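Local coordinates for lipocalin allergen (Canis lupus familiaris, PDB 4ODD), which is a dog dander allergen of the secreted lipocalin family and probably binds small molecules, as lipocalins generally do, at residues N82-R88 with G99-D105; L48-F54 with N65-I71; M92-A96 with A121-D127; S12-L18 with L115-G120. Residues are numbered along the deposited sequence.

Interaction 1: N82-R88 with G99-D105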
loop_
_atom_site.group_PDB
_atom_site.type_symbol
_atom_site.label_atom_id
_atom_site.label_comp_id
_atom_site.label_asym_id
_atom_site.label_seq_id
_atom_site.Cartn_x
_atom_site.Cartn_y
_atom_site.Cartn_z
ATOM N N ASN A 82 -4.461 12.090 -1.945
ATOM C CA ASN A 82 -3.836 12.856 -0.882
ATOM C C ASN A 82 -2.495 13.396 -1.362
ATOM O O ASN A 82 -1.503 13.328 -0.646
ATOM C CB ASN A 82 -3.618 11.960 0.327
ATOM C CG ASN A 82 -4.096 12.591 1.631
ATOM O OD1 ASN A 82 -5.298 12.725 1.859
ATOM N ND2 ASN A 82 -3.155 12.940 2.508
ATOM N N GLY A 83 -2.460 13.920 -2.582
ATOM C CA GLY A 83 -1.226 14.423 -3.154
ATOM C C GLY A 83 -0.709 13.509 -4.238
ATOM O O GLY A 83 -1.443 12.638 -4.714
ATOM N N GLY A 84 0.551 13.704 -4.626
ATOM C CA GLY A 84 1.189 12.890 -5.645
ATOM C C GLY A 84 1.808 11.656 -5.027
ATOM O O GLY A 84 2.332 11.695 -3.913
ATOM N N ASN A 85 1.714 10.545 -5.741
ATOM C CA ASN A 85 2.247 9.292 -5.257
ATOM C C ASN A 85 3.111 8.626 -6.306
ATOM O O ASN A 85 2.747 8.569 -7.475
ATOM C CB ASN A 85 1.122 8.360 -4.818
ATOM C CG ASN A 85 0.328 8.915 -3.676
ATOM O OD1 ASN A 85 0.730 8.803 -2.518
ATOM N ND2 ASN A 85 -0.812 9.524 -3.983
ATOM N N TYR A 86 4.263 8.138 -5.869
ATOM C CA TYR A 86 5.165 7.393 -6.712
ATOM C C TYR A 86 5.334 6.036 -6.050
ATOM O O TYR A 86 5.951 5.898 -4.979
ATOM C CB TYR A 86 6.487 8.152 -6.870
ATOM C CG TYR A 86 6.267 9.537 -7.459
ATOM C CD1 TYR A 86 6.574 9.813 -8.793
ATOM C CD2 TYR A 86 5.706 10.555 -6.695
ATOM C CE1 TYR A 86 6.337 11.076 -9.340
ATOM C CE2 TYR A 86 5.466 11.813 -7.231
ATOM C CZ TYR A 86 5.784 12.068 -8.543
ATOM O OH TYR A 86 5.543 13.312 -9.062
ATOM N N PHE A 87 4.751 5.032 -6.695
ATOM C CA PHE A 87 4.550 3.743 -6.072
ATOM C C PHE A 87 5.281 2.635 -6.805
ATOM O O PHE A 87 5.427 2.668 -8.038
ATOM C CB PHE A 87 3.045 3.448 -6.004
ATOM C CG PHE A 87 2.711 2.173 -5.311
ATOM C CD1 PHE A 87 2.277 1.070 -6.033
ATOM C CD2 PHE A 87 2.843 2.062 -3.936
ATOM C CE1 PHE A 87 1.967 -0.124 -5.387
ATOM C CE2 PHE A 87 2.542 0.874 -3.286
ATOM C CZ PHE A 87 2.101 -0.220 -4.011
ATOM N N ARG A 88 5.724 1.641 -6.042
ATOM C CA ARG A 88 6.426 0.510 -6.613
ATOM C C ARG A 88 6.059 -0.757 -5.881
ATOM O O ARG A 88 5.930 -0.760 -4.665
ATOM C CB ARG A 88 7.942 0.722 -6.549
ATOM C CG ARG A 88 8.491 1.761 -7.538
ATOM C CD ARG A 88 10.021 1.678 -7.647
ATOM N NE ARG A 88 10.627 2.800 -8.369
ATOM C CZ ARG A 88 10.584 2.972 -9.690
ATOM N NH1 ARG A 88 9.940 2.112 -10.464
ATOM N NH2 ARG A 88 11.175 4.024 -10.244
ATOM N N GLY A 99 4.605 -3.286 -1.064
ATOM C CA GLY A 99 4.589 -2.053 -1.819
ATOM C C GLY A 99 5.366 -0.959 -1.120
ATOM O O GLY A 99 5.516 -0.972 0.114
ATOM N N TYR A 100 5.870 -0.012 -1.909
ATOM C CA TYR A 100 6.521 1.166 -1.357
ATOM C C TYR A 100 6.046 2.410 -2.072
ATOM O O TYR A 100 6.246 2.559 -3.283
ATOM C CB TYR A 100 8.032 1.061 -1.478
ATOM C CG TYR A 100 8.755 2.227 -0.857
ATOM C CD1 TYR A 100 8.572 2.550 0.483
ATOM C CD2 TYR A 100 9.635 3.003 -1.602
ATOM C CE1 TYR A 100 9.256 3.634 1.054
ATOM C CE2 TYR A 100 10.314 4.074 -1.037
ATOM C CZ TYR A 100 10.121 4.384 0.277
ATOM O OH TYR A 100 10.795 5.443 0.818
ATOM N N ASP A 101 5.414 3.302 -1.316
ATOM C CA ASP A 101 4.917 4.556 -1.870
ATOM C C ASP A 101 5.759 5.738 -1.422
ATOM O O ASP A 101 6.277 5.779 -0.303
ATOM C CB ASP A 101 3.470 4.801 -1.430
ATOM C CG ASP A 101 2.840 5.982 -2.139
ATOM O OD1 ASP A 101 3.026 6.107 -3.366
ATOM O OD2 ASP A 101 2.158 6.782 -1.464
ATOM N N VAL A 102 5.895 6.715 -2.301
ATOM C CA VAL A 102 6.428 7.995 -1.887
ATOM C C VAL A 102 5.323 9.003 -2.136
ATOM O O VAL A 102 4.863 9.188 -3.256
ATOM C CB VAL A 102 7.690 8.376 -2.681
ATOM C CG1 VAL A 102 8.127 9.764 -2.308
ATOM C CG2 VAL A 102 8.813 7.385 -2.413
ATOM N N ASN A 103 4.878 9.648 -1.082
ATOM C CA ASN A 103 3.816 10.615 -1.213
ATOM C C ASN A 103 4.341 12.015 -1.048
ATOM O O ASN A 103 5.219 12.279 -0.209
ATOM C CB ASN A 103 2.763 10.376 -0.138
ATOM C CG ASN A 103 1.668 11.392 -0.187
ATOM O OD1 ASN A 103 1.603 12.288 0.655
ATOM N ND2 ASN A 103 0.803 11.278 -1.176
ATOM N N VAL A 104 3.746 12.914 -1.821
ATOM C CA VAL A 104 4.100 14.318 -1.765
ATOM C C VAL A 104 2.828 15.187 -1.713
ATOM O O VAL A 104 1.976 15.101 -2.600
ATOM C CB VAL A 104 5.025 14.669 -2.984
ATOM C CG1 VAL A 104 4.358 14.307 -4.318
ATOM C CG2 VAL A 104 5.460 16.119 -2.944
ATOM N N ASP A 105 2.680 16.009 -0.675
ATOM C CA ASP A 105 1.514 16.902 -0.615
ATOM C C ASP A 105 1.754 18.243 -1.321
ATOM O O ASP A 105 2.794 18.444 -1.940
ATOM C CB ASP A 105 1.064 17.132 0.818
ATOM C CG ASP A 105 2.119 17.797 1.651
ATOM O OD1 ASP A 105 2.924 18.586 1.092
ATOM O OD2 ASP A 105 2.135 17.530 2.871
#
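Strands 84-88 and 99-104 run antiparallel at 163°, their axes 4.6 Å apart. Gly99 meets the ring of Phe87, its CA 3.8 Å from Phe87 CZ; an ideal CB would clash there at 2.6 Å, so the phenyl occupies what would be side-chain space. Tyr100 forms a hydrogen-bonded pair with Arg88: Arg88 N to Tyr100 O is 3.0 Å and Tyr100 N to Arg88 O 2.9 Å. Asp101 lies opposite Phe87 (CA to CA 4.3 Å), and its OD2 comes within 2.7 Å of Asn85 OD1. Val102 pairs with Tyr86 (Val102 N to Tyr86 O 2.8 Å, Tyr86 N to Val102 O 2.9 Å). Asn103, in the t rotamer, sends ND2 to two acceptors, Asn85 OD1 at 2.8 Å and Asn82 O at 3.1 Å. Val104 closes the register against Gly84 (Gly84 N to Val104 O and Val104 N to Gly84 O, both 2.8 Å), while Val104 CG1 meets the edge of the Tyr86 ring, 4.0 Å from CE2. Gly83 (phi 108°) must be glycine: a CB would jam against Asn82 O and lie 2.3 Å from Val104 O. Asp105 turns away and binds the backbone of Lys109. Phe87 stacks edge-to-face on Phe52 of a non-adjacent strand, which places its side of the sheet inside the barrel. The buried Asn85, Asp101 and Asn103 share that side, so the chemistry implies a locally polar interior beside the aromatic one.

Interaction 2: L48-F54 with N65-I71; sequences LKMLFNF and NSVGASI
Residues 49-54 and 65-71 are extended antiparallel strands, axes 4.5 Å apart at 150°. Met50, Phe52 and Phe54 make hydrogen-bonded pairs with Ala69, Val67 and Asn65; Lys49, Leu51 and Asn53 make non-hydrogen-bonded pairs with Ser70, Gly68 and Ser66. Met50 N to Ala69 O and Val67 N to Phe52 O are 2.8 Å, Asn65 N to Phe54 O 2.7 Å. Leu48 (phi/psi 46/45) and Lys49 form a G1 beta bulge toward strand 36-44; on this side Leu48 O accepts from Ile71 N at 2.8 Å. On the Met50-Phe52-Phe54 face, Phe54 (chi1 p) lies under Asn65, whose CB is 3.6 Å from the ring centroid and 18° off its normal, a CH-pi contact. Phe52 (chi1 m) presents its edge to Ala69, CE2 to CB 4.0 Å. Met50 CG packs 4.2 Å from Ile71 CD1. On the other face Asn53 ND2 donates to Ser66 OG at 3.1 Å. Phe52 and Phe54 make edge-to-face contacts with Phe87 and Tyr81, so this lipocalin barrel strand pair turns its aromatic face to the calyx.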
loop_
_atom_site.group_PDB
_atom_site.type_symbol
_atom_site.label_atom_id
_atom_site.label_comp_id
_atom_site.label_asym_id
_atom_site.label_seq_id
_atom_site.Cartn_x
_atom_site.Cartn_y
_atom_site.Cartn_z
ATOM N N LEU A 48 -1.956 0.654 -19.736
ATOM C CA LEU A 48 -0.976 0.997 -18.694
ATOM C C LEU A 48 -1.543 1.745 -17.483
ATOM O O LEU A 48 -0.947 2.722 -17.019
ATOM C CB LEU A 48 0.179 1.784 -19.302
ATOM C CG LEU A 48 0.925 0.942 -20.328
ATOM C CD1 LEU A 48 1.988 1.762 -20.984
ATOM C CD2 LEU A 48 1.537 -0.285 -19.681
ATOM N N LYS A 49 -2.685 1.279 -16.980
ATOM C CA LYS A 49 -3.364 1.902 -15.841
ATOM C C LYS A 49 -3.552 0.901 -14.697
ATOM O O LYS A 49 -3.660 -0.297 -14.935
ATOM C CB LYS A 49 -4.725 2.466 -16.277
ATOM C CG LYS A 49 -4.648 3.628 -17.280
ATOM C CD LYS A 49 -4.507 4.967 -16.556
ATOM C CE LYS A 49 -3.645 5.955 -17.339
ATOM N NZ LYS A 49 -3.244 7.119 -16.483
ATOM N N MET A 50 -3.571 1.388 -13.460
ATOM C CA MET A 50 -3.878 0.542 -12.310
ATOM C C MET A 50 -4.992 1.157 -11.512
ATOM O O MET A 50 -5.120 2.382 -11.456
ATOM C CB MET A 50 -2.666 0.358 -11.405
ATOM C CG MET A 50 -1.863 -0.875 -11.701
ATOM S SD MET A 50 -0.393 -0.975 -10.667
ATOM C CE MET A 50 -1.073 -1.677 -9.159
ATOM N N LEU A 51 -5.798 0.308 -10.887
ATOM C CA LEU A 51 -6.819 0.792 -9.974
ATOM C C LEU A 51 -6.624 0.174 -8.581
ATOM O O LEU A 51 -6.607 -1.044 -8.435
ATOM C CB LEU A 51 -8.222 0.491 -10.522
ATOM C CG LEU A 51 -9.350 1.170 -9.734
ATOM C CD1 LEU A 51 -9.472 2.636 -10.139
ATOM C CD2 LEU A 51 -10.677 0.453 -9.891
ATOM N N PHE A 52 -6.457 1.012 -7.568
ATOM C CA PHE A 52 -6.382 0.534 -6.190
ATOM C C PHE A 52 -7.711 0.760 -5.507
ATOM O O PHE A 52 -8.222 1.886 -5.473
ATOM C CB PHE A 52 -5.280 1.254 -5.406
ATOM C CG PHE A 52 -3.923 1.086 -6.004
ATOM C CD1 PHE A 52 -3.068 0.109 -5.545
ATOM C CD2 PHE A 52 -3.513 1.891 -7.067
ATOM C CE1 PHE A 52 -1.818 -0.046 -6.121
ATOM C CE2 PHE A 52 -2.265 1.735 -7.643
ATOM C CZ PHE A 52 -1.421 0.770 -7.168
ATOM N N ASN A 53 -8.274 -0.315 -4.977
ATOM C CA ASN A 53 -9.528 -0.227 -4.267
ATOM C C ASN A 53 -9.293 -0.534 -2.788
ATOM O O ASN A 53 -8.706 -1.575 -2.441
ATOM C CB ASN A 53 -10.535 -1.179 -4.891
ATOM C CG ASN A 53 -11.843 -1.200 -4.148
ATOM O OD1 ASN A 53 -12.191 -2.196 -3.487
ATOM N ND2 ASN A 53 -12.582 -0.092 -4.234
ATOM N N PHE A 54 -9.728 0.377 -1.917
ATOM C CA PHE A 54 -9.416 0.245 -0.499
ATOM C C PHE A 54 -10.277 1.138 0.368
ATOM O O PHE A 54 -10.932 2.049 -0.124
ATOM C CB PHE A 54 -7.951 0.582 -0.263
ATOM C CG PHE A 54 -7.598 2.001 -0.610
ATOM C CD1 PHE A 54 -7.721 3.019 0.332
ATOM C CD2 PHE A 54 -7.120 2.321 -1.873
ATOM C CE1 PHE A 54 -7.375 4.335 0.009
ATOM C CE2 PHE A 54 -6.787 3.622 -2.205
ATOM C CZ PHE A 54 -6.907 4.629 -1.274
ATOM N N ASN A 65 -12.415 3.794 -1.514
ATOM C CA ASN A 65 -11.642 4.525 -2.514
ATOM C C ASN A 65 -11.356 3.660 -3.716
ATOM O O ASN A 65 -11.181 2.442 -3.595
ATOM C CB ASN A 65 -10.310 5.035 -1.947
ATOM C CG ASN A 65 -10.493 6.094 -0.853
ATOM O OD1 ASN A 65 -10.672 5.769 0.315
ATOM N ND2 ASN A 65 -10.420 7.367 -1.235
ATOM N N SER A 66 -11.318 4.304 -4.876
ATOM C CA SER A 66 -10.892 3.655 -6.111
ATOM C C SER A 66 -9.975 4.609 -6.875
ATOM O O SER A 66 -10.430 5.509 -7.587
ATOM C CB SER A 66 -12.093 3.217 -6.969
ATOM O OG SER A 66 -12.548 1.945 -6.555
ATOM N N VAL A 67 -8.677 4.411 -6.705
ATOM C CA VAL A 67 -7.717 5.377 -7.192
ATOM C C VAL A 67 -7.018 4.900 -8.455
ATOM O O VAL A 67 -6.478 3.789 -8.504
ATOM C CB VAL A 67 -6.687 5.734 -6.113
ATOM C CG1 VAL A 67 -5.581 6.611 -6.699
ATOM C CG2 VAL A 67 -7.379 6.434 -4.937
ATOM N N GLY A 68 -7.045 5.751 -9.481
ATOM C CA GLY A 68 -6.408 5.460 -10.751
ATOM C C GLY A 68 -4.954 5.882 -10.753
ATOM O O GLY A 68 -4.563 6.867 -10.107
ATOM N N ALA A 69 -4.141 5.129 -11.482
ATOM C CA ALA A 69 -2.715 5.393 -11.531
ATOM C C ALA A 69 -2.228 4.938 -12.866
ATOM O O ALA A 69 -2.850 4.089 -13.495
ATOM C CB ALA A 69 -1.995 4.633 -10.434
ATOM N N SER A 70 -1.114 5.491 -13.317
ATOM C CA SER A 70 -0.551 5.038 -14.584
ATOM C C SER A 70 0.735 4.280 -14.321
ATOM O O SER A 70 1.469 4.589 -13.384
ATOM C CB SER A 70 -0.321 6.213 -15.537
ATOM O OG SER A 70 0.335 7.263 -14.855
ATOM N N ILE A 71 1.000 3.256 -15.119
ATOM C CA ILE A 71 2.296 2.597 -15.047
ATOM C C ILE A 71 3.231 3.247 -16.048
ATOM O O ILE A 71 2.983 3.230 -17.257
ATOM C CB ILE A 71 2.209 1.108 -15.355
ATOM C CG1 ILE A 71 1.076 0.457 -14.544
ATOM C CG2 ILE A 71 3.563 0.457 -15.106
ATOM C CD1 ILE A 71 0.779 -0.977 -14.947
#

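Interaction 3: M92-A96 with A121-D127; sequences MTPNA and AHVNEED
The clear hydrogen bonds lie within the 92-96 turn. Thr93 OG1 accepts from Asn95 N at 2.9 Å and Ala96 N at 3.0 Å, an ST turn and ST motif, while Thr93 N donates to Ala96 O at 3.2 Å; Thr93 chi1 is about 102°, between wells. No clear hydrogen bond crosses to 121-127, and the backbones stay apart: CA to CA is 6.8 Å for Asn95-Val123 and 7.2 Å for Ala96-Asp127. The turn joins strands 84-92 and 96-104 at one end of the lipocalin barrel, and 121-127 leads into the helix 125-137 that follows the barrel strands. Asn124 is at the N-cap position without a side-chain capping bond. The carboxamide of Asn95 (chi1 t) points at 121-127, its CG 3.8 Å from Ala121 O. Van der Waals contacts put Asn95 CG 4.2 Å from His122 CE1 and 4.4 Å from Val123 CA, Ala96 CB 3.3 Å from OD2 of Asp127 (chi1 m), and Thr93 CG2 3.6 Å from Asp127 OD1.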
loop_
_atom_site.group_PDB
_atom_site.type_symbol
_atom_site.label_atom_id
_atom_site.label_comp_id
_atom_site.label_asym_id
_atom_site.label_seq_id
_atom_site.Cartn_x
_atom_site.Cartn_y
_atom_site.Cartn_z
ATOM N N MET A 92 6.525 -9.840 -4.874
ATOM C CA MET A 92 5.264 -10.579 -4.844
ATOM C C MET A 92 5.436 -12.093 -4.798
ATOM O O MET A 92 6.156 -12.675 -5.614
ATOM C CB MET A 92 4.367 -10.218 -6.029
ATOM C CG MET A 92 3.003 -10.904 -5.979
ATOM S SD MET A 92 2.139 -10.997 -7.563
ATOM C CE MET A 92 3.149 -12.183 -8.461
ATOM N N THR A 93 4.770 -12.712 -3.824
ATOM C CA THR A 93 4.551 -14.156 -3.789
ATOM C C THR A 93 3.082 -14.335 -4.178
ATOM O O THR A 93 2.425 -13.351 -4.515
ATOM C CB THR A 93 4.870 -14.744 -2.388
ATOM O OG1 THR A 93 3.663 -14.985 -1.655
ATOM C CG2 THR A 93 5.765 -13.792 -1.589
ATOM N N PRO A 94 2.553 -15.572 -4.167
ATOM C CA PRO A 94 1.132 -15.694 -4.534
ATOM C C PRO A 94 0.234 -15.359 -3.346
ATOM O O PRO A 94 -0.949 -15.027 -3.502
ATOM C CB PRO A 94 0.982 -17.178 -4.905
ATOM C CG PRO A 94 2.378 -17.752 -4.895
ATOM C CD PRO A 94 3.174 -16.891 -3.970
ATOM N N ASN A 95 0.827 -15.451 -2.160
ATOM C CA ASN A 95 0.175 -15.096 -0.910
ATOM C C ASN A 95 0.426 -13.635 -0.496
ATOM O O ASN A 95 -0.359 -13.053 0.244
ATOM C CB ASN A 95 0.652 -16.052 0.194
ATOM C CG ASN A 95 0.006 -15.767 1.538
ATOM O OD1 ASN A 95 -1.130 -16.181 1.792
ATOM N ND2 ASN A 95 0.733 -15.066 2.412
ATOM N N ALA A 96 1.510 -13.034 -0.981
ATOM C CA ALA A 96 1.920 -11.737 -0.441
ATOM C C ALA A 96 2.279 -10.639 -1.468
ATOM O O ALA A 96 2.451 -10.902 -2.664
ATOM C CB ALA A 96 3.054 -11.933 0.573
ATOM N N ALA A 121 -4.992 -15.649 4.201
ATOM C CA ALA A 121 -4.406 -15.861 5.529
ATOM C C ALA A 121 -3.056 -16.590 5.462
ATOM O O ALA A 121 -2.298 -16.415 4.507
ATOM C CB ALA A 121 -5.379 -16.613 6.427
ATOM N N HIS A 122 -2.762 -17.396 6.483
ATOM C CA HIS A 122 -1.564 -18.250 6.508
ATOM C C HIS A 122 -0.286 -17.546 6.043
ATOM O O HIS A 122 0.573 -18.151 5.400
ATOM C CB HIS A 122 -1.801 -19.520 5.681
ATOM C CG HIS A 122 -2.513 -19.271 4.384
ATOM N ND1 HIS A 122 -1.848 -19.010 3.204
ATOM C CD2 HIS A 122 -3.834 -19.229 4.087
ATOM C CE1 HIS A 122 -2.728 -18.826 2.236
ATOM N NE2 HIS A 122 -3.940 -18.951 2.746
ATOM N N VAL A 123 -0.160 -16.274 6.399
ATOM C CA VAL A 123 0.889 -15.405 5.873
ATOM C C VAL A 123 2.330 -15.847 6.184
ATOM O O VAL A 123 2.702 -16.047 7.344
ATOM C CB VAL A 123 0.662 -13.963 6.351
ATOM C CG1 VAL A 123 -0.794 -13.789 6.773
ATOM C CG2 VAL A 123 1.588 -13.621 7.504
ATOM N N ASN A 124 3.133 -15.989 5.130
ATOM C CA ASN A 124 4.533 -16.401 5.252
ATOM C C ASN A 124 5.331 -15.506 6.194
ATOM O O ASN A 124 5.561 -14.336 5.901
ATOM C CB ASN A 124 5.223 -16.410 3.880
ATOM C CG ASN A 124 4.691 -17.489 2.947
ATOM O OD1 ASN A 124 5.260 -18.575 2.855
ATOM N ND2 ASN A 124 3.612 -17.181 2.229
ATOM N N GLU A 125 5.768 -16.068 7.317
ATOM C CA GLU A 125 6.566 -15.321 8.291
ATOM C C GLU A 125 7.845 -14.725 7.678
ATOM O O GLU A 125 8.388 -13.733 8.169
ATOM C CB GLU A 125 6.901 -16.220 9.484
ATOM C CG GLU A 125 7.070 -15.473 10.803
ATOM C CD GLU A 125 8.506 -15.054 11.076
ATOM O OE1 GLU A 125 9.293 -14.926 10.112
ATOM O OE2 GLU A 125 8.848 -14.862 12.262
ATOM N N GLU A 126 8.313 -15.338 6.599
ATOM C CA GLU A 126 9.497 -14.872 5.895
ATOM C C GLU A 126 9.194 -13.540 5.232
ATOM O O GLU A 126 9.991 -12.607 5.284
ATOM C CB GLU A 126 9.911 -15.893 4.839
ATOM C CG GLU A 126 10.276 -17.264 5.405
ATOM C CD GLU A 126 9.128 -17.927 6.159
ATOM O OE1 GLU A 126 8.375 -18.712 5.533
ATOM O OE2 GLU A 126 8.988 -17.669 7.378
ATOM N N ASP A 127 8.034 -13.482 4.591
ATOM C CA ASP A 127 7.468 -12.245 4.074
ATOM C C ASP A 127 7.595 -11.088 5.077
ATOM O O ASP A 127 8.080 -10.001 4.730
ATOM C CB ASP A 127 6.005 -12.476 3.689
ATOM C CG ASP A 127 5.850 -13.508 2.577
ATOM O OD1 ASP A 127 6.812 -13.719 1.809
ATOM O OD2 ASP A 127 4.759 -14.100 2.463
#

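Interaction 4: S12-L18 with L115-G120; sequences SGPWKTL and LLMGRG
Arg119 NH1 donates to Pro14 O at 2.7 Å, as short as the backbone bond from Gly118 N to Lys16 O. Lys16 N returns to Gly118 O at 2.8 Å, making this a hydrogen-bonded antiparallel pair, and Leu18 N reaches Leu116 O at 2.8 Å; Thr17 faces Met117 as a non-hydrogen-bonded pair, CA to CA 4.5 Å. Arg119 NH2 adds a weak bond to Ser12 O at 3.5 Å. Strands 16-18 and 115-118 cross at 131°, axes 4.4 Å apart. The Arg119 guanidinium (chi1 t, chi2 p) lies flat on Trp15 (chi1 m), centres 4.0 Å apart and planes at 15°, an off-centre cation-pi stack, and Arg119 CD sits over the six-membered ring. Gly13-Pro14-Trp15 is the GxW motif of lipocalins, whose tryptophan characteristically carries the arginine after the last barrel strand; a CB on Gly13 would clash with Arg119 NH1. Leu18 CD2 fills the space beside Gly118, 3.7 Å from its CA. Strand 13-22 also pairs with 36-44, while Trp15 and Met117 pack on Leu97 of strand 96-104.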
loop_
_atom_site.group_PDB
_atom_site.type_symbol
_atom_site.label_atom_id
_atom_site.label_comp_id
_atom_site.label_asym_id
_atom_site.label_seq_id
_atom_site.Cartn_x
_atom_site.Cartn_y
_atom_site.Cartn_z
ATOM N N SER A 12 -3.152 -8.448 -10.124
ATOM C CA SER A 12 -4.562 -8.127 -10.166
ATOM C C SER A 12 -5.344 -9.066 -9.279
ATOM O O SER A 12 -5.056 -10.262 -9.220
ATOM C CB SER A 12 -5.078 -8.186 -11.588
ATOM O OG SER A 12 -4.760 -6.971 -12.246
ATOM N N GLY A 13 -6.317 -8.511 -8.566
ATOM C CA GLY A 13 -7.150 -9.305 -7.679
ATOM C C GLY A 13 -7.236 -8.779 -6.262
ATOM O O GLY A 13 -6.820 -7.658 -5.959
ATOM N N PRO A 14 -7.773 -9.602 -5.368
ATOM C CA PRO A 14 -8.060 -9.132 -4.012
ATOM C C PRO A 14 -6.775 -9.007 -3.195
ATOM O O PRO A 14 -5.797 -9.741 -3.435
ATOM C CB PRO A 14 -8.953 -10.243 -3.449
ATOM C CG PRO A 14 -8.488 -11.491 -4.160
ATOM C CD PRO A 14 -8.111 -11.028 -5.563
ATOM N N TRP A 15 -6.772 -8.066 -2.248
ATOM C CA TRP A 15 -5.668 -7.918 -1.323
ATOM C C TRP A 15 -6.190 -7.394 -0.007
ATOM O O TRP A 15 -7.195 -6.673 0.026
ATOM C CB TRP A 15 -4.645 -6.943 -1.882
ATOM C CG TRP A 15 -3.887 -7.494 -3.022
ATOM C CD1 TRP A 15 -4.030 -7.160 -4.336
ATOM C CD2 TRP A 15 -2.865 -8.491 -2.968
ATOM N NE1 TRP A 15 -3.155 -7.880 -5.106
ATOM C CE2 TRP A 15 -2.425 -8.706 -4.291
ATOM C CE3 TRP A 15 -2.277 -9.225 -1.929
ATOM C CZ2 TRP A 15 -1.422 -9.626 -4.608
ATOM C CZ3 TRP A 15 -1.286 -10.142 -2.243
ATOM C CH2 TRP A 15 -0.868 -10.336 -3.574
ATOM N N LYS A 16 -5.508 -7.759 1.069
ATOM C CA LYS A 16 -5.848 -7.303 2.397
ATOM C C LYS A 16 -4.584 -6.668 2.979
ATOM O O LYS A 16 -3.472 -7.179 2.761
ATOM C CB LYS A 16 -6.320 -8.484 3.252
ATOM C CG LYS A 16 -6.359 -8.185 4.746
ATOM C CD LYS A 16 -6.792 -9.402 5.575
ATOM C CE LYS A 16 -6.925 -9.051 7.071
ATOM N NZ LYS A 16 -7.843 -7.883 7.298
ATOM N N THR A 17 -4.735 -5.557 3.700
ATOM C CA THR A 17 -3.559 -4.937 4.300
ATOM C C THR A 17 -3.172 -5.674 5.578
ATOM O O THR A 17 -4.006 -5.880 6.449
ATOM C CB THR A 17 -3.774 -3.457 4.653
ATOM O OG1 THR A 17 -4.339 -2.765 3.534
ATOM C CG2 THR A 17 -2.443 -2.825 5.039
ATOM N N LEU A 18 -1.907 -6.059 5.684
ATOM C CA LEU A 18 -1.387 -6.667 6.906
ATOM C C LEU A 18 -0.580 -5.660 7.729
ATOM O O LEU A 18 -0.899 -5.384 8.897
ATOM C CB LEU A 18 -0.532 -7.882 6.568
ATOM C CG LEU A 18 -1.306 -9.178 6.307
ATOM C CD1 LEU A 18 -2.700 -8.897 5.779
ATOM C CD2 LEU A 18 -0.547 -10.104 5.382
ATOM N N LEU A 115 4.079 -1.125 2.633
ATOM C CA LEU A 115 2.933 -1.987 2.874
ATOM C C LEU A 115 3.182 -3.455 2.602
ATOM O O LEU A 115 3.753 -3.829 1.561
ATOM C CB LEU A 115 1.743 -1.578 2.030
ATOM C CG LEU A 115 1.222 -0.166 2.133
ATOM C CD1 LEU A 115 1.446 0.506 0.811
ATOM C CD2 LEU A 115 -0.254 -0.235 2.461
ATOM N N LEU A 116 2.720 -4.280 3.543
ATOM C CA LEU A 116 2.652 -5.714 3.345
ATOM C C LEU A 116 1.192 -6.046 3.168
ATOM O O LEU A 116 0.367 -5.755 4.029
ATOM C CB LEU A 116 3.230 -6.465 4.536
ATOM C CG LEU A 116 3.238 -7.988 4.364
ATOM C CD1 LEU A 116 3.725 -8.370 2.979
ATOM C CD2 LEU A 116 4.084 -8.654 5.453
ATOM N N MET A 117 0.864 -6.609 2.019
ATOM C CA MET A 117 -0.516 -6.931 1.724
ATOM C C MET A 117 -0.605 -8.425 1.517
ATOM O O MET A 117 0.294 -9.037 0.929
ATOM C CB MET A 117 -0.995 -6.201 0.475
ATOM C CG MET A 117 -1.185 -4.707 0.663
ATOM S SD MET A 117 -0.940 -3.877 -0.919
ATOM C CE MET A 117 0.790 -4.260 -1.189
ATOM N N GLY A 118 -1.691 -9.016 2.007
ATOM C CA GLY A 118 -1.847 -10.456 1.921
ATOM C C GLY A 118 -2.990 -10.867 1.030
ATOM O O GLY A 118 -3.944 -10.123 0.841
ATOM N N ARG A 119 -2.860 -12.061 0.466
ATOM C CA ARG A 119 -3.931 -12.734 -0.243
ATOM C C ARG A 119 -4.491 -13.779 0.715
ATOM O O ARG A 119 -4.022 -14.907 0.732
ATOM C CB ARG A 119 -3.350 -13.442 -1.468
ATOM C CG ARG A 119 -4.327 -13.669 -2.611
ATOM C CD ARG A 119 -4.462 -12.430 -3.479
ATOM N NE ARG A 119 -3.684 -12.522 -4.711
ATOM C CZ ARG A 119 -3.869 -11.740 -5.776
ATOM N NH1 ARG A 119 -4.814 -10.801 -5.758
ATOM N NH2 ARG A 119 -3.116 -11.896 -6.865
ATOM N N GLY A 120 -5.477 -13.421 1.530
ATOM C CA GLY A 120 -6.094 -14.388 2.432
ATOM C C GLY A 120 -5.522 -14.480 3.843
ATOM O O GLY A 120 -5.571 -13.514 4.607
#

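How the interactions relate
Interactions 1, 2 and 4 all lie in one curled antiparallel sheet, the lipocalin barrel, with interaction 3 at one end. Along the chain, interaction 2 closes before interaction 1 opens, and interaction 4 spans both by pairing strand 13-22 with strand 110-118, closing the barrel; interaction 3 alternates its segments with those of interactions 1 and 4. Interactions 1 and 2, centres 12 Å apart, meet through Phe87 and Phe52. Interaction 1 adjoins interaction 4, centres 18 Å apart, where Gly99 N comes 2.8 Å from Leu115 O, probably hydrogen-bonded. Interactions 3 and 4 are closest, centres 9 Å apart: Asn95 O lies 2.7 Å from Arg119 N, probably hydrogen-bonded, which ties the hairpin turn to the stacked arginine.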